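Local coordinates for protein carboxylesterase (Ferroplasma acidiphilum, PDB 3WJ2) that hydrolyses carboxylic esters as an alpha/beta-hydrolase-fold carboxylesterase, possibly including lipid esters, at residues 90-95 / 110-115; 185-190 / 243-248; 194-199 / 208-213. All blocks are in the same frame, centred on the assembly; numbering follows the deposited sequence.

Overall arrangement
Contact 2 is the buried one, with all three touching residues inside the chain. Contacts 1 and 3 are partly buried, contact 3 being the more peripheral, with about 18 Å between its centre and the chain centre. Contacts 1 and 2 each set a loop against a strand of the same sheet, with centres about 20 Å apart. Contact 3 pairs two helices and is nested within the loop that contact 2 closes; the two touch where D190 meets F196. Contacts 2 and 3 both border other subunits, contact 1 does not. Chemistry follows place: a carboxylate hydrogen bond and waters in contact 1, purely apolar packing in contact 2, and an aromatic ring between aliphatic and guanidinium partners in contact 3.

Contact 1 of 3, residues 90-95 / 110-115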
ATOM      1  N   GLY B  90     -28.860  -0.181 -14.911  1.00 12.08           N
ATOM      2  CA  GLY B  90     -29.529  -0.664 -13.717  1.00 13.62           C
ATOM      3  C   GLY B  90     -30.958  -0.096 -13.614  1.00 14.52           C
ATOM      4  O   GLY B  90     -31.240   0.959 -14.162  1.00 13.97           O
ATOM      5  N   ASN B  91     -31.803  -0.794 -12.864  1.00 14.41           N
ATOM      6  CA  ASN B  91     -33.193  -0.383 -12.633  1.00 15.79           C
ATOM      7  C   ASN B  91     -33.775  -1.226 -11.508  1.00 12.77           C
ATOM      8  O   ASN B  91     -33.106  -2.036 -10.841  1.00 14.17           O
ATOM      9  CB  ASN B  91     -34.017  -0.459 -13.964  1.00 16.51           C
ATOM     10  CG  ASN B  91     -34.065  -1.848 -14.522  1.00 18.87           C
ATOM     11  OD1 ASN B  91     -34.262  -2.834 -13.812  1.00 17.47           O
ATOM     12  ND2 ASN B  91     -33.854  -1.931 -15.832  1.00 24.61           N
ATOM     13  N   ILE B  92     -35.031  -0.936 -11.167  1.00 14.40           N
ATOM     14  CA  ILE B  92     -35.647  -1.609 -10.103  1.00 13.89           C
ATOM     15  C   ILE B  92     -35.637  -3.141 -10.302  1.00 13.20           C
ATOM     16  O   ILE B  92     -35.415  -3.880  -9.377  1.00 14.24           O
ATOM     17  CB  ILE B  92     -37.090  -1.059  -9.916  1.00 17.04           C
ATOM     18  CG1 ILE B  92     -37.034   0.236  -9.130  1.00 18.19           C
ATOM     19  CG2 ILE B  92     -37.885  -2.037  -9.099  1.00 16.81           C
ATOM     20  CD1 ILE B  92     -38.322   1.085  -9.169  1.00 16.88           C
ATOM     21  N   GLU B  93     -35.920  -3.582 -11.520  1.00 14.41           N
ATOM     22  CA  GLU B  93     -35.963  -5.004 -11.746  1.00 15.21           C
ATOM     23  C   GLU B  93     -34.607  -5.632 -11.617  1.00 15.17           C
ATOM     24  O   GLU B  93     -34.561  -6.703 -10.972  1.00 16.39           O
ATOM     25  CB  GLU B  93     -36.560  -5.386 -13.134  1.00 16.96           C
ATOM     26  CG  GLU B  93     -38.036  -4.869 -13.318  1.00 24.31           C
ATOM     27  CD  GLU B  93     -39.043  -5.304 -12.249  1.00 28.91           C
ATOM     28  OE1 GLU B  93     -38.854  -6.297 -11.523  1.00 32.96           O
ATOM     29  OE2 GLU B  93     -40.036  -4.551 -12.084  1.00 36.72           O
ATOM     30  N   THR B  94     -33.526  -4.961 -12.084  1.00 13.37           N
ATOM     31  CA  THR B  94     -32.248  -5.673 -11.996  1.00 15.66           C
ATOM     32  C   THR B  94     -31.750  -5.709 -10.518  1.00 15.45           C
ATOM     33  O   THR B  94     -30.927  -6.563 -10.141  1.00 16.95           O
ATOM     34  CB  THR B  94     -31.178  -5.133 -12.875  1.00 15.04           C
ATOM     35  OG1 THR B  94     -30.818  -3.780 -12.462  1.00 15.68           O
ATOM     36  CG2 THR B  94     -31.613  -4.997 -14.323  1.00 17.20           C
ATOM     37  N   TYR B  95     -32.223  -4.723  -9.720  1.00 12.95           N
ATOM     38  CA  TYR B  95     -31.882  -4.688  -8.321  1.00 12.17           C
ATOM     39  C   TYR B  95     -32.857  -5.423  -7.445  1.00 13.24           C
ATOM     40  O   TYR B  95     -32.666  -5.395  -6.262  1.00 14.57           O
ATOM     41  CB  TYR B  95     -31.729  -3.132  -7.837  1.00 11.15           C
ATOM     42  CG  TYR B  95     -30.264  -2.721  -8.121  1.00  9.82           C
ATOM     43  CD1 TYR B  95     -29.810  -2.565  -9.409  1.00 12.50           C
ATOM     44  CD2 TYR B  95     -29.385  -2.495  -7.014  1.00 10.84           C
ATOM     45  CE1 TYR B  95     -28.394  -2.209  -9.674  1.00 11.31           C
ATOM     46  CE2 TYR B  95     -28.076  -2.136  -7.306  1.00  9.99           C
ATOM     47  CZ  TYR B  95     -27.594  -2.042  -8.563  1.00  9.87           C
ATOM     48  OH  TYR B  95     -26.284  -1.723  -8.800  1.00 13.42           O
ATOM     49  N   ILE B 110     -37.271  -0.725   2.681  1.00 14.03           N
ATOM     50  CA  ILE B 110     -36.287  -0.291   1.665  1.00 13.33           C
ATOM     51  C   ILE B 110     -37.118   0.245   0.462  1.00 15.94           C
ATOM     52  O   ILE B 110     -37.976  -0.492  -0.130  1.00 15.52           O
ATOM     53  CB  ILE B 110     -35.415  -1.543   1.179  1.00 14.56           C
ATOM     54  CG1 ILE B 110     -34.664  -2.189   2.356  1.00 14.09           C
ATOM     55  CG2 ILE B 110     -34.389  -1.155   0.034  1.00 12.65           C
ATOM     56  CD1 ILE B 110     -33.678  -1.253   3.135  1.00 14.89           C
ATOM     57  N   ILE B 111     -36.796   1.455   0.008  1.00 13.40           N
ATOM     58  CA  ILE B 111     -37.537   2.043  -1.107  1.00 13.13           C
ATOM     59  C   ILE B 111     -36.528   2.262  -2.210  1.00 14.32           C
ATOM     60  O   ILE B 111     -35.710   3.202  -2.166  1.00 13.75           O
ATOM     61  CB  ILE B 111     -38.261   3.379  -0.723  1.00 15.01           C
ATOM     62  CG1 ILE B 111     -39.201   3.079   0.489  1.00 16.08           C
ATOM     63  CG2 ILE B 111     -39.033   3.946  -1.976  1.00 15.17           C
ATOM     64  CD1 ILE B 111     -39.896   4.386   1.047  1.00 18.00           C
ATOM     65  N   SER B 112     -36.607   1.444  -3.246  1.00 11.89           N
ATOM     66  CA  SER B 112     -35.644   1.502  -4.342  1.00 13.53           C
ATOM     67  C   SER B 112     -36.152   2.469  -5.383  1.00 14.16           C
ATOM     68  O   SER B 112     -37.282   2.341  -5.933  1.00 14.18           O
ATOM     69  CB  SER B 112     -35.463   0.065  -4.868  1.00 12.52           C
ATOM     70  OG  SER B 112     -34.642   0.109  -6.044  1.00 14.34           O
ATOM     71  N   ILE B 113     -35.369   3.530  -5.643  1.00 10.44           N
ATOM     72  CA  ILE B 113     -35.829   4.618  -6.520  1.00 12.02           C
ATOM     73  C   ILE B 113     -35.149   4.644  -7.860  1.00 11.38           C
ATOM     74  O   ILE B 113     -33.911   4.521  -7.975  1.00 12.68           O
ATOM     75  CB  ILE B 113     -35.617   5.983  -5.814  1.00 13.13           C
ATOM     76  CG1 ILE B 113     -36.507   6.039  -4.565  1.00 15.95           C
ATOM     77  CG2 ILE B 113     -35.948   7.162  -6.732  1.00 15.09           C
ATOM     78  CD1 ILE B 113     -35.953   6.999  -3.514  1.00 19.01           C
ATOM     79  N   GLU B 114     -35.965   4.702  -8.907  1.00 12.74           N
ATOM     80  CA  GLU B 114     -35.445   4.798 -10.277  1.00 13.89           C
ATOM     81  C   GLU B 114     -35.185   6.211 -10.724  1.00 16.67           C
ATOM     82  O   GLU B 114     -36.041   6.829 -11.437  1.00 18.45           O
ATOM     83  CB  GLU B 114     -36.376   4.136 -11.342  1.00 18.42           C
ATOM     84  CG  GLU B 114     -35.985   2.782 -11.587  1.00 19.92           C
ATOM     85  CD  GLU B 114     -36.898   2.096 -12.609  1.00 20.94           C
ATOM     86  OE1 GLU B 114     -37.755   2.725 -13.313  1.00 24.91           O
ATOM     87  OE2 GLU B 114     -36.784   0.878 -12.578  1.00 17.59           O
ATOM     88  N   TYR B 115     -33.970   6.716 -10.466  1.00 13.25           N
ATOM     89  CA  TYR B 115     -33.592   8.034 -11.013  1.00 12.68           C
ATOM     90  C   TYR B 115     -33.275   7.986 -12.474  1.00 12.92           C
ATOM     91  O   TYR B 115     -33.147   6.886 -13.050  1.00 14.75           O
ATOM     92  CB  TYR B 115     -32.339   8.532 -10.217  1.00 12.48           C
ATOM     93  CG  TYR B 115     -31.141   7.553 -10.280  1.00  8.51           C
ATOM     94  CD1 TYR B 115     -30.204   7.637 -11.356  1.00 11.97           C
ATOM     95  CD2 TYR B 115     -30.995   6.535  -9.288  1.00  9.32           C
ATOM     96  CE1 TYR B 115     -29.136   6.733 -11.356  1.00  8.75           C
ATOM     97  CE2 TYR B 115     -29.866   5.697  -9.289  1.00  8.00           C
ATOM     98  CZ  TYR B 115     -28.995   5.818 -10.339  1.00  7.86           C
ATOM     99  OH  TYR B 115     -27.892   4.993 -10.489  1.00 12.59           O
TER
HETATM  100  O   HOH W   1     -35.035  -2.738  -6.844  1.00 15.09           O
HETATM  101  O   HOH W   2     -37.419  -1.575 -13.544  1.00 30.42           O
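E114 and I92 meet through one polar and one apolar surface. The backbone N of I92 donates to E114 OE2 at 2.9 Å, and the N-H...O angle of 169° makes the bond nearly straight. It uses the anti lone pair of OE2, the one directed away from OE1. A water that donates to the same E114 OE2 at 2.7 Å also accepts a 3.2 Å bond from E93 N, so OE2 takes two hydrogens and reaches two successive backbone N-H groups. Beyond CG the E114 chain is extended, and it crosses the I92 side chain at about a right angle, with E114 CG 3.7 Å from I92 CG1. In I92, CG1 lies beside the backbone N (chi1 -81°), and the extended second torsion then takes I92 CD1 to 3.6 Å from S112 O. A second water links I92 O to S112 OG, donating to both. The loop belongs to the alpha/beta-hydrolase fold: it follows strand 78-82 and leads into helix 96-106, while 110-113 lies on the neighbouring parallel strand. Its turn is an Asx motif, in which N91 OD1 accepts from T94 N at 2.8 Å, the donor lying 24° out of the carbonyl plane. T94 OG1 answers by accepting from N91 N, so the two side chains brace the turn that presents I92 N to E114. Strand 63-71 adjoins both residues: I92 packs on N66 and R68, and E114 on N66. R68 also forms a salt bridge with E93. Y95 OH bonds to D155, which lies within the GxSxG sequence of the probable nucleophile elbow.

Contact 2 of 3, residues 185-190 / 243-248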
ATOM      1  N   PRO B 185     -19.022   4.151  -3.285  1.00  8.68           N
ATOM      2  CA  PRO B 185     -19.461   5.189  -4.216  1.00  8.99           C
ATOM      3  C   PRO B 185     -18.307   5.668  -5.175  1.00 12.32           C
ATOM      4  O   PRO B 185     -17.109   5.568  -4.799  1.00 10.95           O
ATOM      5  CB  PRO B 185     -19.700   6.403  -3.285  1.00  8.72           C
ATOM      6  CG  PRO B 185     -18.947   6.074  -1.978  1.00  9.04           C
ATOM      7  CD  PRO B 185     -19.001   4.509  -1.868  1.00  9.32           C
ATOM      8  N   SER B 186     -18.676   6.200  -6.327  1.00 11.72           N
ATOM      9  CA  SER B 186     -17.755   7.020  -7.141  1.00 14.45           C
ATOM     10  C   SER B 186     -17.776   8.396  -6.384  1.00 17.45           C
ATOM     11  O   SER B 186     -18.830   8.829  -5.851  1.00 20.38           O
ATOM     12  CB  SER B 186     -18.127   7.060  -8.619  1.00 18.76           C
ATOM     13  OG  SER B 186     -19.540   7.390  -8.672  1.00 20.16           O
ATOM     14  N   LEU B 187     -16.661   9.026  -6.129  1.00 14.07           N
ATOM     15  CA  LEU B 187     -16.745  10.270  -5.402  1.00 15.99           C
ATOM     16  C   LEU B 187     -15.888  11.421  -5.991  1.00 18.80           C
ATOM     17  O   LEU B 187     -15.949  12.586  -5.511  1.00 20.03           O
ATOM     18  CB  LEU B 187     -16.213  10.079  -4.001  1.00 15.45           C
ATOM     19  CG  LEU B 187     -17.111   9.195  -3.066  1.00 12.90           C
ATOM     20  CD1 LEU B 187     -16.218   8.761  -1.834  1.00 12.96           C
ATOM     21  CD2 LEU B 187     -18.362   9.890  -2.670  1.00 16.31           C
ATOM     22  N   ALA B 188     -14.883  11.045  -6.748  1.00 21.50           N
ATOM     23  CA  ALA B 188     -13.804  12.007  -7.115  1.00 22.36           C
ATOM     24  C   ALA B 188     -13.488  11.882  -8.603  1.00 23.57           C
ATOM     25  O   ALA B 188     -13.702  10.825  -9.285  1.00 20.00           O
ATOM     26  CB  ALA B 188     -12.508  11.708  -6.264  1.00 23.15           C
ATOM     27  N   PRO B 189     -12.825  12.966  -9.119  1.00 24.34           N
ATOM     28  CA  PRO B 189     -12.402  12.904 -10.494  1.00 24.58           C
ATOM     29  C   PRO B 189     -11.113  12.114 -10.589  1.00 21.41           C
ATOM     30  O   PRO B 189     -10.053  12.737 -10.879  1.00 27.09           O
ATOM     31  CB  PRO B 189     -12.103  14.368 -10.834  1.00 22.98           C
ATOM     32  CG  PRO B 189     -11.623  14.977  -9.492  1.00 24.17           C
ATOM     33  CD  PRO B 189     -12.521  14.272  -8.475  1.00 25.25           C
ATOM     34  N   ASP B 190     -11.167  10.792 -10.633  1.00 22.58           N
ATOM     35  CA  ASP B 190      -9.845  10.002 -10.416  1.00 19.39           C
ATOM     36  C   ASP B 190      -9.381   9.147 -11.566  1.00 20.78           C
ATOM     37  O   ASP B 190      -9.990   8.108 -11.888  1.00 21.45           O
ATOM     38  CB  ASP B 190     -10.023   9.195  -9.126  1.00 17.19           C
ATOM     39  CG  ASP B 190      -8.782   8.381  -8.746  1.00 17.73           C
ATOM     40  OD1 ASP B 190      -7.743   8.759  -9.273  1.00 19.26           O
ATOM     41  OD2 ASP B 190      -8.947   7.449  -7.911  1.00 14.79           O
ATOM     42  N   ALA B 243     -22.383   8.034   8.831  1.00 10.55           N
ATOM     43  CA  ALA B 243     -22.111   7.311   7.595  1.00 11.05           C
ATOM     44  C   ALA B 243     -21.672   5.870   7.922  1.00 11.47           C
ATOM     45  O   ALA B 243     -21.000   5.582   8.969  1.00 10.82           O
ATOM     46  CB  ALA B 243     -21.008   7.960   6.802  1.00 10.94           C
ATOM     47  N   ILE B 244     -22.060   4.972   6.986  1.00  9.17           N
ATOM     48  CA  ILE B 244     -21.414   3.635   6.894  1.00  9.40           C
ATOM     49  C   ILE B 244     -20.810   3.598   5.489  1.00 11.05           C
ATOM     50  O   ILE B 244     -21.527   3.797   4.482  1.00 12.34           O
ATOM     51  CB  ILE B 244     -22.409   2.527   7.042  1.00 10.39           C
ATOM     52  CG1 ILE B 244     -23.166   2.631   8.377  1.00 12.22           C
ATOM     53  CG2 ILE B 244     -21.728   1.137   6.863  1.00 11.91           C
ATOM     54  CD1 ILE B 244     -24.428   1.612   8.468  1.00 14.60           C
ATOM     55  N   MET B 245     -19.498   3.277   5.403  1.00 10.81           N
ATOM     56  CA  MET B 245     -18.764   3.253   4.127  1.00 11.48           C
ATOM     57  C   MET B 245     -18.205   1.862   3.967  1.00 11.25           C
ATOM     58  O   MET B 245     -17.569   1.332   4.865  1.00 10.53           O
ATOM     59  CB  MET B 245     -17.569   4.235   4.076  1.00 11.59           C
ATOM     60  CG  MET B 245     -16.707   4.059   2.840  1.00 14.51           C
ATOM     61  SD  MET B 245     -17.508   4.763   1.346  1.00 13.98           S
ATOM     62  CE  MET B 245     -17.275   6.587   1.606  1.00 11.78           C
ATOM     63  N   VAL B 246     -18.530   1.259   2.799  1.00  9.64           N
ATOM     64  CA  VAL B 246     -17.920  -0.075   2.492  1.00  9.84           C
ATOM     65  C   VAL B 246     -17.111   0.124   1.243  1.00  9.05           C
ATOM     66  O   VAL B 246     -17.561   0.587   0.211  1.00  9.99           O
ATOM     67  CB  VAL B 246     -19.080  -1.077   2.163  1.00  8.74           C
ATOM     68  CG1 VAL B 246     -18.462  -2.434   1.773  1.00 10.93           C
ATOM     69  CG2 VAL B 246     -20.022  -1.205   3.442  1.00 11.43           C
ATOM     70  N   THR B 247     -15.836  -0.259   1.320  1.00  8.83           N
ATOM     71  CA  THR B 247     -14.969  -0.264   0.131  1.00  9.38           C
ATOM     72  C   THR B 247     -14.500  -1.702  -0.092  1.00  8.45           C
ATOM     73  O   THR B 247     -14.700  -2.608   0.731  1.00 10.49           O
ATOM     74  CB  THR B 247     -13.660   0.615   0.428  1.00 11.17           C
ATOM     75  OG1 THR B 247     -12.821  -0.105   1.331  1.00 11.10           O
ATOM     76  CG2 THR B 247     -14.105   1.918   1.104  1.00 12.38           C
ATOM     77  N   ASN B 248     -13.967  -1.876  -1.302  1.00  9.40           N
ATOM     78  CA  ASN B 248     -13.496  -3.250  -1.685  1.00  8.64           C
ATOM     79  C   ASN B 248     -11.979  -3.175  -1.895  1.00  9.09           C
ATOM     80  O   ASN B 248     -11.496  -2.233  -2.517  1.00 10.73           O
ATOM     81  CB  ASN B 248     -14.091  -3.579  -3.055  1.00  9.92           C
ATOM     82  CG  ASN B 248     -15.632  -3.525  -3.023  1.00  9.71           C
ATOM     83  OD1 ASN B 248     -16.253  -4.269  -2.289  1.00 11.75           O
ATOM     84  ND2 ASN B 248     -16.199  -2.669  -3.827  1.00 11.40           N
TER
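P185 brings the one ring that touches across this contact, and it meets M245 with its CD-CG edge rather than over its mean plane. SD of M245 lies 3.6 Å from P185 CD, and the M245 methyl CE is 4.0 Å from P185 CG. The coordinates put the SD-CE bond nearly parallel to the CD-CG bond, so thioether and ring carbons lie alongside each other although the two side chains as wholes cross obliquely. M245 reaches the proline by folding. Its first torsion (chi1 172°) turns CG opposite the amide nitrogen, and bends at chi2 (76°) and chi3 (75°) curl the sulfur and methyl round toward the loop. M245 CE then comes 4.2 Å from L187 CD1. L187 has its CB directed toward the strand, and one of its two methyl branches, CD1, makes this approach. The end of the methionine is thus shared by two apolar partners, the sulfur and methyl meeting the proline ring and the methyl alone meeting the leucine, and no hydrogen bond crosses the contact. All three residues are buried; M245 also packs on V261 and L187 on Y260, both of helix 254-266. Here the loop that leaves strand 180-183 is packed against the next parallel strand, 243-248, by side chains alone. This is the C-terminal half of the alpha/beta-hydrolase sheet, where the loop after a strand in the position of 243-248 commonly carries the acid of the catalytic triad.

Contact 3 of 3, residues 194-199 / 208-213; sequences RSFIEY and KMIRYF
F196 leaves its helix with CB directed toward helix 207-217 and CG anti to the backbone N (chi1 172°), which projects the ring toward that helix. CB and CG themselves stay clear of the second helix, and contact with it begins further along the ring. F196 CD1 lies 4.1 Å from I210 CD1, and F196 CE1 comes to 4.0 Å from the same methyl, I210 CD1; the approach is oblique to the ring, and the isoleucine and the phenylalanine run antiparallel, side by side. F196 CD1 also packs on D190 O, a carbonyl of the preceding loop. At the far end the partner changes from alkyl to charged: F196 CZ is 3.3 Å from R211 NH2, and F196 CE2 is 3.6 Å from R211 NH2. That nitrogen lies at the ring edge, near the ring plane, and the guanidinium is turned 65° from the ring, so the geometry is not a cation-pi stack. R211 gets there with its chain extended from CG to NE. Replacing F196 with an alanine would probably open a gap between the helices and leave the I210 methyl without its aromatic neighbour and R211 NH2 without the ring edge it meets. K263 of the second subunit also packs on F196 and lies close to R211 NH2, placing two like charges by this end. Both helices belong to the excursion between strands 180-183 and 243-248: helix 194-198 is tied to the start of helix 254-266 by S195 OG, while Y212 packs helix 207-217 on helix 29-43.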
ATOM      1  N   ARG B 194      -3.526   5.249  -6.653  1.00 14.14           N
ATOM      2  CA  ARG B 194      -2.889   3.948  -6.771  1.00 15.28           C
ATOM      3  C   ARG B 194      -3.932   2.833  -6.909  1.00 13.59           C
ATOM      4  O   ARG B 194      -3.750   1.977  -7.746  1.00 14.90           O
ATOM      5  CB  ARG B 194      -1.986   3.711  -5.579  1.00 14.53           C
ATOM      6  CG  ARG B 194      -1.207   2.305  -5.741  1.00 19.93           C
ATOM      7  CD  ARG B 194      -0.236   1.994  -4.536  1.00 21.55           C
ATOM      8  NE  ARG B 194       0.431   0.684  -4.864  1.00 24.83           N
ATOM      9  CZ  ARG B 194       1.479   0.529  -5.685  1.00 27.15           C
ATOM     10  NH1 ARG B 194       2.045   1.592  -6.275  1.00 25.37           N
ATOM     11  NH2 ARG B 194       1.959  -0.707  -5.987  1.00 25.20           N
ATOM     12  N   SER B 195      -5.069   2.950  -6.178  1.00 13.34           N
ATOM     13  CA  SER B 195      -6.030   1.838  -6.425  1.00 12.99           C
ATOM     14  C   SER B 195      -6.520   1.939  -7.860  1.00 13.39           C
ATOM     15  O   SER B 195      -6.828   0.922  -8.524  1.00 14.22           O
ATOM     16  CB  SER B 195      -7.236   1.910  -5.454  1.00 12.25           C
ATOM     17  OG  SER B 195      -7.949   3.183  -5.564  1.00 13.74           O
ATOM     18  N   PHE B 196      -6.726   3.181  -8.371  1.00 11.50           N
ATOM     19  CA  PHE B 196      -7.186   3.289  -9.764  1.00 13.19           C
ATOM     20  C   PHE B 196      -6.270   2.623 -10.799  1.00 14.55           C
ATOM     21  O   PHE B 196      -6.734   1.821 -11.618  1.00 14.80           O
ATOM     22  CB  PHE B 196      -7.400   4.774 -10.177  1.00 13.32           C
ATOM     23  CG  PHE B 196      -7.686   4.907 -11.641  1.00 16.12           C
ATOM     24  CD1 PHE B 196      -9.033   4.908 -12.073  1.00 19.48           C
ATOM     25  CD2 PHE B 196      -6.657   5.039 -12.595  1.00 16.82           C
ATOM     26  CE1 PHE B 196      -9.323   5.016 -13.510  1.00 22.23           C
ATOM     27  CE2 PHE B 196      -6.949   5.128 -13.967  1.00 21.17           C
ATOM     28  CZ  PHE B 196      -8.286   5.121 -14.386  1.00 21.97           C
ATOM     29  N   ILE B 197      -4.970   2.922 -10.682  1.00 13.99           N
ATOM     30  CA  ILE B 197      -4.058   2.379 -11.653  1.00 14.16           C
ATOM     31  C   ILE B 197      -3.789   0.906 -11.417  1.00 14.56           C
ATOM     32  O   ILE B 197      -3.655   0.151 -12.380  1.00 18.09           O
ATOM     33  CB  ILE B 197      -2.783   3.257 -11.756  1.00 14.52           C
ATOM     34  CG1 ILE B 197      -2.123   3.095 -13.116  1.00 15.95           C
ATOM     35  CG2 ILE B 197      -1.805   2.964 -10.567  1.00 15.08           C
ATOM     36  CD1 ILE B 197      -3.022   3.609 -14.258  1.00 18.62           C
ATOM     37  N   GLU B 198      -3.749   0.490 -10.175  1.00 13.25           N
ATOM     38  CA  GLU B 198      -3.409  -0.948  -9.987  1.00 14.16           C
ATOM     39  C   GLU B 198      -4.523  -1.867 -10.360  1.00 16.83           C
ATOM     40  O   GLU B 198      -4.310  -3.043 -10.758  1.00 17.25           O
ATOM     41  CB  GLU B 198      -3.041  -1.229  -8.558  1.00 15.65           C
ATOM     42  CG  GLU B 198      -1.731  -0.463  -8.074  1.00 16.41           C
ATOM     43  CD  GLU B 198      -0.518  -0.793  -8.909  1.00 20.19           C
ATOM     44  OE1 GLU B 198      -0.079  -1.956  -8.714  1.00 26.70           O
ATOM     45  OE2 GLU B 198      -0.115  -0.069  -9.859  1.00 22.64           O
ATOM     46  N   TYR B 199      -5.759  -1.375 -10.170  1.00 14.55           N
ATOM     47  CA  TYR B 199      -6.934  -2.278 -10.345  1.00 17.54           C
ATOM     48  C   TYR B 199      -7.816  -1.890 -11.530  1.00 20.71           C
ATOM     49  O   TYR B 199      -8.950  -2.351 -11.594  1.00 23.56           O
ATOM     50  CB  TYR B 199      -7.731  -2.381  -9.049  1.00 16.52           C
ATOM     51  CG  TYR B 199      -6.902  -2.738  -7.896  1.00 18.86           C
ATOM     52  CD1 TYR B 199      -6.037  -3.869  -7.937  1.00 19.81           C
ATOM     53  CD2 TYR B 199      -6.881  -1.941  -6.745  1.00 17.46           C
ATOM     54  CE1 TYR B 199      -5.216  -4.121  -6.885  1.00 16.85           C
ATOM     55  CE2 TYR B 199      -6.123  -2.238  -5.708  1.00 18.30           C
ATOM     56  CZ  TYR B 199      -5.275  -3.349  -5.757  1.00 21.42           C
ATOM     57  OH  TYR B 199      -4.454  -3.593  -4.714  1.00 26.53           O
ATOM     58  N   LYS B 208     -11.046   2.500 -18.544  1.00 25.21           N
ATOM     59  CA  LYS B 208     -11.735   2.956 -19.753  1.00 25.04           C
ATOM     60  C   LYS B 208     -13.223   3.057 -19.508  1.00 23.44           C
ATOM     61  O   LYS B 208     -13.820   4.034 -19.922  1.00 22.39           O
ATOM     62  CB  LYS B 208     -11.498   2.042 -20.927  1.00 26.01           C
ATOM     63  CG  LYS B 208     -10.076   2.236 -21.471  1.00 33.50           C
ATOM     64  CD  LYS B 208      -9.821   1.146 -22.502  1.00 39.65           C
ATOM     65  CE  LYS B 208     -10.430   1.600 -23.812  1.00 41.38           C
ATOM     66  NZ  LYS B 208      -9.975   0.713 -24.903  1.00 43.17           N
ATOM     67  N   MET B 209     -13.782   2.077 -18.805  1.00 21.37           N
ATOM     68  CA  MET B 209     -15.249   2.205 -18.523  1.00 21.64           C
ATOM     69  C   MET B 209     -15.560   3.325 -17.535  1.00 19.35           C
ATOM     70  O   MET B 209     -16.620   3.996 -17.661  1.00 16.80           O
ATOM     71  CB  MET B 209     -15.814   0.871 -18.020  1.00 23.89           C
ATOM     72  CG  MET B 209     -15.968  -0.050 -19.214  1.00 29.18           C
ATOM     73  SD  MET B 209     -17.010   0.686 -20.605  1.00 41.43           S
ATOM     74  CE  MET B 209     -18.581   0.893 -19.711  1.00 34.71           C
ATOM     75  N   ILE B 210     -14.702   3.513 -16.503  1.00 17.54           N
ATOM     76  CA  ILE B 210     -14.940   4.602 -15.561  1.00 18.40           C
ATOM     77  C   ILE B 210     -15.006   5.904 -16.363  1.00 18.77           C
ATOM     78  O   ILE B 210     -15.871   6.747 -16.105  1.00 17.90           O
ATOM     79  CB  ILE B 210     -13.842   4.653 -14.482  1.00 17.17           C
ATOM     80  CG1 ILE B 210     -14.020   3.485 -13.546  1.00 19.46           C
ATOM     81  CG2 ILE B 210     -13.931   5.975 -13.655  1.00 18.73           C
ATOM     82  CD1 ILE B 210     -12.751   3.230 -12.540  1.00 17.61           C
ATOM     83  N   ARG B 211     -14.084   6.060 -17.303  1.00 18.15           N
ATOM     84  CA  ARG B 211     -14.123   7.292 -18.155  1.00 19.26           C
ATOM     85  C   ARG B 211     -15.360   7.412 -19.004  1.00 17.91           C
ATOM     86  O   ARG B 211     -15.935   8.516 -19.126  1.00 17.66           O
ATOM     87  CB  ARG B 211     -12.826   7.480 -18.988  1.00 20.09           C
ATOM     88  CG  ARG B 211     -11.658   7.721 -17.942  1.00 29.54           C
ATOM     89  CD  ARG B 211     -10.299   8.205 -18.583  1.00 41.42           C
ATOM     90  NE  ARG B 211      -9.092   7.874 -17.789  1.00 48.95           N
ATOM     91  CZ  ARG B 211      -8.356   6.769 -17.982  1.00 51.77           C
ATOM     92  NH1 ARG B 211      -8.710   5.894 -18.926  1.00 54.06           N
ATOM     93  NH2 ARG B 211      -7.260   6.515 -17.253  1.00 54.79           N
ATOM     94  N   TYR B 212     -15.785   6.295 -19.576  1.00 18.34           N
ATOM     95  CA  TYR B 212     -16.943   6.236 -20.453  1.00 18.28           C
ATOM     96  C   TYR B 212     -18.151   6.665 -19.615  1.00 15.69           C
ATOM     97  O   TYR B 212     -18.874   7.566 -20.047  1.00 16.17           O
ATOM     98  CB  TYR B 212     -17.128   4.786 -20.996  1.00 15.89           C
ATOM     99  CG  TYR B 212     -18.419   4.462 -21.771  1.00 18.92           C
ATOM    100  CD1 TYR B 212     -18.406   4.375 -23.153  1.00 21.81           C
ATOM    101  CD2 TYR B 212     -19.621   4.215 -21.117  1.00 17.99           C
ATOM    102  CE1 TYR B 212     -19.523   4.006 -23.880  1.00 23.28           C
ATOM    103  CE2 TYR B 212     -20.777   3.979 -21.832  1.00 22.27           C
ATOM    104  CZ  TYR B 212     -20.720   3.847 -23.217  1.00 24.55           C
ATOM    105  OH  TYR B 212     -21.836   3.455 -23.897  1.00 25.88           O
ATOM    106  N   PHE B 213     -18.329   6.102 -18.431  1.00 16.04           N
ATOM    107  CA  PHE B 213     -19.468   6.517 -17.578  1.00 14.05           C
ATOM    108  C   PHE B 213     -19.389   7.988 -17.216  1.00 13.73           C
ATOM    109  O   PHE B 213     -20.438   8.655 -17.191  1.00 15.32           O
ATOM    110  CB  PHE B 213     -19.548   5.682 -16.315  1.00 13.54           C
ATOM    111  CG  PHE B 213     -19.931   4.232 -16.583  1.00 17.30           C
ATOM    112  CD1 PHE B 213     -20.984   3.954 -17.412  1.00 18.30           C
ATOM    113  CD2 PHE B 213     -19.214   3.165 -15.975  1.00 22.06           C
ATOM    114  CE1 PHE B 213     -21.384   2.609 -17.729  1.00 25.14           C
ATOM    115  CE2 PHE B 213     -19.621   1.819 -16.260  1.00 26.73           C
ATOM    116  CZ  PHE B 213     -20.691   1.572 -17.139  1.00 27.49           C
TER